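Local coordinates for protein hydrolase, haloacid dehalogenase-like family (PDB 2FI1) that probably acts as a metal-dependent hydrolase of the haloacid dehalogenase-like family, holding a calcium ion in this crystal form, at residues R100-L112 / Y123-K137. Numbering follows the deposited sequence.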
loop_
_atom_site.group_PDB
_atom_site.type_symbol
_atom_site.label_atom_id
_atom_site.label_comp_id
_atom_site.label_asym_id
_atom_site.label_seq_id
_atom_site.Cartn_x
_atom_site.Cartn_y
_atom_site.Cartn_z
ATOM N N ARG A 100 -14.410 -10.894 4.087
ATOM C CA ARG A 100 -14.294 -9.578 4.707
ATOM C C ARG A 100 -12.889 -9.052 4.485
ATOM O O ARG A 100 -11.924 -9.821 4.455
ATOM C CB ARG A 100 -14.555 -9.611 6.217
ATOM C CG ARG A 100 -15.951 -10.076 6.597
ATOM C CD ARG A 100 -16.174 -10.016 8.084
ATOM N NE ARG A 100 -15.307 -10.940 8.803
ATOM C CZ ARG A 100 -15.342 -11.127 10.121
ATOM N NH1 ARG A 100 -16.201 -10.461 10.875
ATOM N NH2 ARG A 100 -14.511 -11.988 10.682
ATOM N N HIS A 101 -12.800 -7.727 4.360
ATOM C CA HIS A 101 -11.559 -7.018 4.151
ATOM C C HIS A 101 -11.303 -6.093 5.319
ATOM O O HIS A 101 -12.202 -5.410 5.789
ATOM C CB HIS A 101 -11.624 -6.161 2.891
ATOM C CG HIS A 101 -11.938 -6.919 1.646
ATOM N ND1 HIS A 101 -11.033 -7.760 1.035
ATOM C CD2 HIS A 101 -13.060 -6.948 0.888
ATOM C CE1 HIS A 101 -11.589 -8.283 -0.045
ATOM N NE2 HIS A 101 -12.814 -7.805 -0.157
ATOM N N PHE A 102 -10.049 -6.059 5.748
ATOM C CA PHE A 102 -9.570 -5.145 6.776
ATOM C C PHE A 102 -8.329 -4.470 6.242
ATOM O O PHE A 102 -7.672 -4.985 5.338
ATOM C CB PHE A 102 -9.251 -5.893 8.072
ATOM C CG PHE A 102 -10.410 -6.674 8.593
ATOM C CD1 PHE A 102 -11.314 -6.101 9.464
ATOM C CD2 PHE A 102 -10.626 -7.976 8.174
ATOM C CE1 PHE A 102 -12.397 -6.831 9.925
ATOM C CE2 PHE A 102 -11.708 -8.691 8.630
ATOM C CZ PHE A 102 -12.585 -8.125 9.496
ATOM N N LEU A 103 -7.992 -3.313 6.798
ATOM C CA LEU A 103 -6.780 -2.606 6.386
ATOM C C LEU A 103 -6.023 -2.171 7.621
ATOM O O LEU A 103 -6.637 -1.648 8.552
ATOM C CB LEU A 103 -7.123 -1.387 5.531
ATOM C CG LEU A 103 -6.010 -0.604 4.829
ATOM C CD1 LEU A 103 -5.386 -1.392 3.742
ATOM C CD2 LEU A 103 -6.604 0.664 4.244
ATOM N N VAL A 104 -4.711 -2.413 7.640
ATOM C CA VAL A 104 -3.849 -1.907 8.711
ATOM C C VAL A 104 -2.803 -0.997 8.094
ATOM O O VAL A 104 -2.069 -1.404 7.189
ATOM C CB VAL A 104 -3.178 -3.039 9.498
ATOM C CG1 VAL A 104 -2.168 -2.479 10.506
ATOM C CG2 VAL A 104 -4.218 -3.858 10.223
ATOM N N SER A 105 -2.751 0.233 8.603
ATOM C CA SER A 105 -1.778 1.219 8.155
ATOM C C SER A 105 -1.156 1.903 9.362
ATOM O O SER A 105 -1.799 2.090 10.387
ATOM C CB SER A 105 -2.456 2.271 7.286
ATOM O OG SER A 105 -1.528 3.267 6.849
ATOM N N HIS A 106 0.099 2.294 9.186
ATOM C CA HIS A 106 0.800 3.127 10.158
ATOM C C HIS A 106 0.540 4.605 9.949
ATOM O O HIS A 106 0.924 5.407 10.798
ATOM C CB HIS A 106 2.295 2.946 10.014
ATOM C CG HIS A 106 2.765 1.543 10.198
ATOM N ND1 HIS A 106 3.944 1.087 9.659
ATOM C CD2 HIS A 106 2.235 0.503 10.888
ATOM C CE1 HIS A 106 4.113 -0.181 9.995
ATOM N NE2 HIS A 106 3.093 -0.556 10.743
ATOM N N ARG A 107 -0.048 4.965 8.813
ATOM C CA ARG A 107 -0.310 6.359 8.496
ATOM C C ARG A 107 -1.497 6.858 9.299
ATOM O O ARG A 107 -2.276 6.070 9.858
ATOM C CB ARG A 107 -0.560 6.529 7.001
ATOM C CG ARG A 107 0.594 6.129 6.137
ATOM C CD ARG A 107 1.651 7.210 6.074
ATOM N NE ARG A 107 2.846 6.749 5.387
ATOM C CZ ARG A 107 3.871 7.526 5.049
ATOM N NH1 ARG A 107 3.851 8.822 5.343
ATOM N NH2 ARG A 107 4.913 7.014 4.424
ATOM N N ASN A 108 -1.635 8.179 9.368
ATOM C CA ASN A 108 -2.750 8.801 10.058
ATOM C C ASN A 108 -4.034 8.729 9.209
ATOM O O ASN A 108 -4.090 8.008 8.219
ATOM C CB ASN A 108 -2.390 10.238 10.488
ATOM C CG ASN A 108 -2.192 11.181 9.323
ATOM O OD1 ASN A 108 -2.567 10.887 8.191
ATOM N ND2 ASN A 108 -1.591 12.342 9.602
ATOM N N ASP A 109 -5.052 9.483 9.599
ATOM C CA ASP A 109 -6.360 9.366 8.952
ATOM C C ASP A 109 -6.422 9.876 7.488
ATOM O O ASP A 109 -7.485 9.807 6.876
ATOM C CB ASP A 109 -7.455 9.980 9.841
ATOM C CG ASP A 109 -7.812 9.105 11.041
ATOM O OD1 ASP A 109 -7.542 7.876 11.033
ATOM O OD2 ASP A 109 -8.405 9.636 12.003
ATOM N N GLN A 110 -5.312 10.341 6.900
ATOM C CA GLN A 110 -5.253 10.556 5.429
ATOM C C GLN A 110 -5.532 9.272 4.637
ATOM O O GLN A 110 -6.028 9.305 3.504
ATOM C CB GLN A 110 -3.892 11.109 4.971
ATOM C CG GLN A 110 -3.915 11.630 3.519
ATOM C CD GLN A 110 -2.544 11.770 2.871
ATOM O OE1 GLN A 110 -1.506 11.589 3.517
ATOM N NE2 GLN A 110 -2.539 12.094 1.576
ATOM N N VAL A 111 -5.189 8.138 5.226
ATOM C CA VAL A 111 -5.529 6.831 4.663
ATOM C C VAL A 111 -6.977 6.836 4.220
ATOM O O VAL A 111 -7.315 6.328 3.154
ATOM C CB VAL A 111 -5.292 5.694 5.703
ATOM C CG1 VAL A 111 -5.958 4.378 5.266
ATOM C CG2 VAL A 111 -3.799 5.485 5.913
ATOM N N LEU A 112 -7.845 7.413 5.039
ATOM C CA LEU A 112 -9.261 7.324 4.777
ATOM C C LEU A 112 -9.608 8.096 3.510
ATOM O O LEU A 112 -10.445 7.647 2.726
ATOM C CB LEU A 112 -10.063 7.800 5.982
ATOM C CG LEU A 112 -9.705 7.126 7.316
ATOM C CD1 LEU A 112 -10.641 7.613 8.413
ATOM C CD2 LEU A 112 -9.721 5.616 7.226
ATOM N N TYR A 123 -15.214 -1.414 0.758
ATOM C CA TYR A 123 -14.824 -2.803 0.959
ATOM C C TYR A 123 -14.441 -3.167 2.383
ATOM O O TYR A 123 -14.483 -4.337 2.738
ATOM C CB TYR A 123 -13.687 -3.204 0.007
ATOM C CG TYR A 123 -14.208 -3.432 -1.380
ATOM C CD1 TYR A 123 -14.975 -4.557 -1.657
ATOM C CD2 TYR A 123 -14.017 -2.497 -2.395
ATOM C CE1 TYR A 123 -15.500 -4.759 -2.916
ATOM C CE2 TYR A 123 -14.551 -2.703 -3.669
ATOM C CZ TYR A 123 -15.290 -3.826 -3.908
ATOM O OH TYR A 123 -15.827 -4.004 -5.161
ATOM N N PHE A 124 -14.065 -2.184 3.210
ATOM C CA PHE A 124 -13.406 -2.495 4.472
ATOM C C PHE A 124 -14.341 -2.512 5.646
ATOM O O PHE A 124 -15.022 -1.537 5.922
ATOM C CB PHE A 124 -12.240 -1.534 4.700
ATOM C CG PHE A 124 -11.203 -1.658 3.634
ATOM C CD1 PHE A 124 -10.285 -2.692 3.663
ATOM C CD2 PHE A 124 -11.212 -0.815 2.543
ATOM C CE1 PHE A 124 -9.368 -2.859 2.653
ATOM C CE2 PHE A 124 -10.292 -0.980 1.518
ATOM C CZ PHE A 124 -9.364 -2.014 1.580
ATOM N N THR A 125 -14.364 -3.642 6.336
ATOM C CA THR A 125 -15.116 -3.767 7.577
ATOM C C THR A 125 -14.527 -2.858 8.651
ATOM O O THR A 125 -15.264 -2.198 9.389
ATOM C CB THR A 125 -15.159 -5.228 8.028
ATOM O OG1 THR A 125 -15.876 -5.995 7.048
ATOM C CG2 THR A 125 -15.822 -5.373 9.386
ATOM N N GLU A 126 -13.200 -2.805 8.737
ATOM C CA GLU A 126 -12.529 -1.834 9.593
ATOM C C GLU A 126 -11.177 -1.472 8.998
ATOM O O GLU A 126 -10.467 -2.329 8.456
ATOM C CB GLU A 126 -12.356 -2.343 11.028
ATOM C CG GLU A 126 -11.757 -1.274 11.954
ATOM C CD GLU A 126 -11.817 -1.586 13.438
ATOM O OE1 GLU A 126 -12.693 -2.346 13.889
ATOM O OE2 GLU A 126 -10.962 -1.049 14.170
ATOM N N VAL A 127 -10.862 -0.185 9.082
ATOM C CA VAL A 127 -9.566 0.368 8.706
ATOM C C VAL A 127 -8.874 0.816 9.989
ATOM O O VAL A 127 -9.416 1.646 10.733
ATOM C CB VAL A 127 -9.707 1.557 7.744
ATOM C CG1 VAL A 127 -8.347 2.175 7.452
ATOM C CG2 VAL A 127 -10.395 1.134 6.458
ATOM N N VAL A 128 -7.700 0.251 10.248
ATOM C CA VAL A 128 -6.871 0.620 11.398
ATOM C C VAL A 128 -5.817 1.592 10.884
ATOM O O VAL A 128 -5.047 1.252 9.986
ATOM C CB VAL A 128 -6.199 -0.617 12.014
ATOM C CG1 VAL A 128 -5.190 -0.208 13.098
ATOM C CG2 VAL A 128 -7.261 -1.593 12.551
ATOM N N THR A 129 -5.799 2.807 11.442
ATOM C CA THR A 129 -4.758 3.791 11.154
ATOM C C THR A 129 -3.987 4.052 12.443
ATOM O O THR A 129 -4.295 3.470 13.474
ATOM C CB THR A 129 -5.354 5.118 10.657
ATOM O OG1 THR A 129 -5.962 5.801 11.754
ATOM C CG2 THR A 129 -6.393 4.887 9.569
ATOM N N SER A 130 -3.001 4.943 12.381
ATOM C CA SER A 130 -2.215 5.263 13.579
ATOM C C SER A 130 -3.077 5.762 14.731
ATOM O O SER A 130 -2.710 5.592 15.895
ATOM C CB SER A 130 -1.147 6.294 13.272
ATOM O OG SER A 130 -1.718 7.533 12.908
ATOM N N SER A 131 -4.227 6.358 14.420
ATOM C CA SER A 131 -5.088 6.920 15.451
ATOM C C SER A 131 -5.741 5.857 16.340
ATOM O O SER A 131 -6.300 6.186 17.376
ATOM C CB SER A 131 -6.151 7.831 14.836
ATOM O OG SER A 131 -7.122 7.070 14.157
ATOM N N SER A 132 -5.667 4.582 15.941
ATOM C CA SER A 132 -6.086 3.479 16.822
ATOM C C SER A 132 -5.107 3.209 17.965
ATOM O O SER A 132 -5.414 2.466 18.903
ATOM C CB SER A 132 -6.312 2.193 16.020
ATOM O OG SER A 132 -7.535 2.264 15.318
ATOM N N GLY A 133 -3.911 3.796 17.887
ATOM C CA GLY A 133 -2.937 3.720 18.972
ATOM C C GLY A 133 -2.103 2.456 19.061
ATOM O O GLY A 133 -1.453 2.211 20.079
ATOM N N PHE A 134 -2.096 1.645 18.008
ATOM C CA PHE A 134 -1.322 0.415 18.046
ATOM C C PHE A 134 0.131 0.610 17.633
ATOM O O PHE A 134 0.481 1.552 16.907
ATOM C CB PHE A 134 -1.953 -0.657 17.148
ATOM C CG PHE A 134 -3.369 -1.006 17.520
ATOM C CD1 PHE A 134 -3.666 -1.516 18.770
ATOM C CD2 PHE A 134 -4.399 -0.810 16.627
ATOM C CE1 PHE A 134 -4.971 -1.837 19.108
ATOM C CE2 PHE A 134 -5.699 -1.133 16.961
ATOM C CZ PHE A 134 -5.977 -1.642 18.200
ATOM N N LYS A 135 0.970 -0.320 18.076
ATOM C CA LYS A 135 2.350 -0.385 17.646
ATOM C C LYS A 135 2.447 -0.676 16.149
ATOM O O LYS A 135 1.504 -1.194 15.534
ATOM C CB LYS A 135 3.115 -1.455 18.430
ATOM C CG LYS A 135 3.187 -1.192 19.924
ATOM C CD LYS A 135 4.009 0.036 20.227
ATOM C CE LYS A 135 4.297 0.150 21.714
ATOM N NZ LYS A 135 3.057 0.266 22.523
ATOM N N ARG A 136 3.587 -0.327 15.566
ATOM C CA ARG A 136 3.847 -0.567 14.159
ATOM C C ARG A 136 4.190 -2.031 13.927
ATOM O O ARG A 136 4.799 -2.692 14.774
ATOM C CB ARG A 136 4.999 0.317 13.669
ATOM C CG ARG A 136 4.664 1.815 13.716
ATOM C CD ARG A 136 5.837 2.706 13.310
ATOM N NE ARG A 136 6.141 2.606 11.881
ATOM C CZ ARG A 136 7.086 1.833 11.342
ATOM N NH1 ARG A 136 7.868 1.077 12.092
ATOM N NH2 ARG A 136 7.241 1.819 10.026
ATOM N N LYS A 137 3.810 -2.522 12.760
ATOM C CA LYS A 137 4.332 -3.785 12.249
ATOM C C LYS A 137 5.865 -3.685 12.285
ATOM O O LYS A 137 6.414 -2.625 12.009
ATOM C CB LYS A 137 3.812 -4.042 10.831
ATOM C CG LYS A 137 2.291 -4.138 10.737
ATOM C CD LYS A 137 1.782 -4.239 9.308
ATOM C CE LYS A 137 1.880 -2.922 8.555
ATOM N NZ LYS A 137 1.433 -3.051 7.126
HETATM O O HOH W 1 -15.352 -6.274 4.403
HETATM O O HOH W 2 -1.082 -4.206 6.859
HETATM O O HOH W 3 1.203 -0.391 6.715
#
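In the Rossmann-like core of this haloacid dehalogenase-like protein, strands 100-104 and 124-128 pair as the two parallel strands of a right-handed beta-alpha-beta unit whose connection includes helix 110-117. The axes of 100-104 and 126-128 approach to 4.7 Å at 13°. T125 N donates to H101 O at the start of the pairing; L103 is then bonded through both its N, to E126 O, and its O, which accepts from V128 N (2.8 Å, 175° at the hydrogen), and S105 N continues the ladder to V128 O. On one face L103 and V127 lie side by side, and helix 110-117 packs there, L112 CD2 reaching V127 CG1 at 3.7 Å; on the other, V104 and V128 meet, with V104 also touching helix 141-149.

Beyond the strand ends the two loops stay joined. R107 O receives S130 N (2.9 Å), and T129 OG1 donates to D109 OD1 at 2.7 Å, nearly along the carboxylate C-O axis. Set between its backbone N and carbonyl carbon, T129 OG1 is turned toward S131 N and accepts from it, closing an ST turn.

The K137 side chain comes to about 6 Å from the calcium ion, its NZ salt-bridged to D164 and donating to a water that may bridge to V104 O. H106 crosses to the same loop: R136 CB sits over one ring face, 3.8 Å from the centroid in a CH-pi contact, while K137 N donates to H106 NE2 at 2.9 Å, tilted 30° from the imidazole plane.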